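Local coordinates for LbaCas13a H328A (C2c2) (Lachnospiraceae bacterium NK4A179, PDB 5WLH), which binds and probably processes precursor CRISPR RNA and, as a Cas13a enzyme, cleaves RNA under the direction of that guide, at residues D1110-I1114 against R1358-I1363. Residue numbers count along the deposited sequence, not the author numbering.
Sequences DYSEI and RYLQSI
Two right-handed alpha-helical segments, 1110-1114 near the start of the long helix 1106-1145 and 1358-1363 in the short helix 1357-1368, run roughly the same way at a crossing angle of -34°. Their axes come no nearer than 11.4 Å, a wide spacing bridged by long side chains, above all the two tyrosines; the closest CA atoms, those of Tyr-1111 and Ile-1363, are 7.5 Å apart. Tyr-1111 (chi1 m) reaches across as the main bump, into a hollow formed by Tyr-1359, Ser-1362 and Ile-1363, one turn of the facing helix. Small Ser-1362 leaves room for the ring and lays its CB 3.7 Å from the Tyr-1111 ring centroid, a CH-pi contact over one face, while its OG is hydrogen-bonded to the backbone O of Ile-1056. At the ring's edge, Tyr-1111 CE1 meets Ile-1363 CD1 at 3.9 Å. Tyr-1359 (chi1 t) reaches back; the two rings meet obliquely, centroids 5.2 Å apart and planes at 44°, and Tyr-1111 OH lies 3.3 Å from Tyr-1359 CA. A hydroxyl-tipped aromatic suits this partly exposed position: chi1 t of Asp-1110 carries its carboxylate to the Tyr-1359 ring edge, where Tyr-1359 OH gives Asp-1110 OD2 a weak hydrogen bond (2.9 Å). One turn on, Ile-1114 (m,t) closes the apolar side, its CD1 3.6 Å from CD1 of Ile-1363 (m,m) and 4.4 Å from Tyr-1359 CZ. Val-1297, on strand 1297-1310, also touches Tyr-1359 and Ile-1363. About 5 Å from the bound RNA at its nearest atom, this is side-chain interdigitation between roughly parallel helices, probably within the second HEPN nuclease domain of Cas13a.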
# COMPACT_ATOMS: atom_id res chain seq x y z
N ASP A 1110 -18.75 -10.55 4.16
CA ASP A 1110 -17.47 -10.25 4.79
C ASP A 1110 -16.37 -11.13 4.22
O ASP A 1110 -15.33 -10.63 3.79
CB ASP A 1110 -17.58 -10.43 6.31
CG ASP A 1110 -16.61 -9.55 7.08
OD1 ASP A 1110 -15.80 -8.83 6.46
OD2 ASP A 1110 -16.66 -9.58 8.32
N TYR A 1111 -16.58 -12.45 4.19
CA TYR A 1111 -15.55 -13.33 3.66
C TYR A 1111 -15.28 -13.04 2.19
O TYR A 1111 -14.13 -13.10 1.74
CB TYR A 1111 -15.94 -14.79 3.85
CG TYR A 1111 -16.17 -15.14 5.29
CD1 TYR A 1111 -15.28 -14.72 6.27
CD2 TYR A 1111 -17.29 -15.85 5.69
CE1 TYR A 1111 -15.48 -15.03 7.60
CE2 TYR A 1111 -17.51 -16.16 7.02
CZ TYR A 1111 -16.61 -15.75 7.96
OH TYR A 1111 -16.82 -16.06 9.28
N SER A 1112 -16.33 -12.73 1.41
CA SER A 1112 -16.11 -12.43 -0.00
C SER A 1112 -15.26 -11.19 -0.17
O SER A 1112 -14.36 -11.15 -1.03
CB SER A 1112 -17.45 -12.24 -0.73
OG SER A 1112 -18.25 -13.37 -0.55
N GLU A 1113 -15.53 -10.16 0.63
CA GLU A 1113 -14.74 -8.94 0.56
C GLU A 1113 -13.30 -9.20 0.97
O GLU A 1113 -12.38 -8.61 0.40
CB GLU A 1113 -15.33 -7.85 1.47
CG GLU A 1113 -16.41 -7.04 0.81
CD GLU A 1113 -16.86 -5.89 1.70
OE1 GLU A 1113 -16.00 -5.07 2.08
OE2 GLU A 1113 -18.06 -5.83 2.02
N ILE A 1114 -13.08 -10.04 1.99
CA ILE A 1114 -11.71 -10.31 2.40
C ILE A 1114 -10.97 -11.03 1.29
O ILE A 1114 -9.82 -10.69 0.98
CB ILE A 1114 -11.67 -11.12 3.72
CG1 ILE A 1114 -12.09 -10.22 4.88
CG2 ILE A 1114 -10.26 -11.63 3.97
CD1 ILE A 1114 -12.46 -10.97 6.18
N ARG A 1358 -15.91 -18.92 15.54
CA ARG A 1358 -16.49 -19.37 14.28
C ARG A 1358 -16.02 -18.50 13.11
O ARG A 1358 -15.69 -19.01 12.03
CB ARG A 1358 -18.01 -19.36 14.39
CG ARG A 1358 -18.76 -19.59 13.10
CD ARG A 1358 -20.23 -19.64 13.43
NE ARG A 1358 -21.06 -19.99 12.30
CZ ARG A 1358 -22.30 -20.44 12.42
NH1 ARG A 1358 -22.82 -20.59 13.63
NH2 ARG A 1358 -23.02 -20.73 11.35
N TYR A 1359 -15.99 -17.19 13.32
CA TYR A 1359 -15.47 -16.28 12.29
C TYR A 1359 -14.01 -16.60 12.00
O TYR A 1359 -13.60 -16.73 10.84
CB TYR A 1359 -15.63 -14.85 12.77
CG TYR A 1359 -15.22 -13.78 11.77
CD1 TYR A 1359 -13.88 -13.43 11.62
CD2 TYR A 1359 -16.16 -13.12 11.01
CE1 TYR A 1359 -13.50 -12.44 10.70
CE2 TYR A 1359 -15.80 -12.13 10.11
CZ TYR A 1359 -14.48 -11.80 9.95
OH TYR A 1359 -14.13 -10.82 9.04
N LEU A 1360 -13.20 -16.72 13.06
CA LEU A 1360 -11.78 -16.99 12.88
C LEU A 1360 -11.54 -18.30 12.16
O LEU A 1360 -10.56 -18.43 11.40
CB LEU A 1360 -11.08 -16.98 14.24
CG LEU A 1360 -11.11 -15.67 15.01
CD1 LEU A 1360 -10.47 -15.82 16.37
CD2 LEU A 1360 -10.43 -14.54 14.21
N GLN A 1361 -12.41 -19.29 12.38
CA GLN A 1361 -12.28 -20.54 11.64
C GLN A 1361 -12.42 -20.32 10.14
O GLN A 1361 -11.69 -20.92 9.35
CB GLN A 1361 -13.34 -21.55 12.12
CG GLN A 1361 -12.91 -22.37 13.31
CD GLN A 1361 -14.07 -23.12 13.93
OE1 GLN A 1361 -13.97 -23.64 15.04
NE2 GLN A 1361 -15.19 -23.17 13.23
N SER A 1362 -13.39 -19.49 9.73
CA SER A 1362 -13.56 -19.27 8.30
C SER A 1362 -12.39 -18.49 7.71
O SER A 1362 -12.04 -18.70 6.54
CB SER A 1362 -14.88 -18.55 8.03
OG SER A 1362 -15.95 -19.48 8.05
N ILE A 1363 -11.79 -17.60 8.50
CA ILE A 1363 -10.59 -16.91 8.05
C ILE A 1363 -9.45 -17.90 7.85
O ILE A 1363 -8.73 -17.84 6.86
CB ILE A 1363 -10.20 -15.81 9.05
CG1 ILE A 1363 -11.31 -14.75 9.15
CG2 ILE A 1363 -8.87 -15.19 8.66
CD1 ILE A 1363 -11.69 -14.11 7.80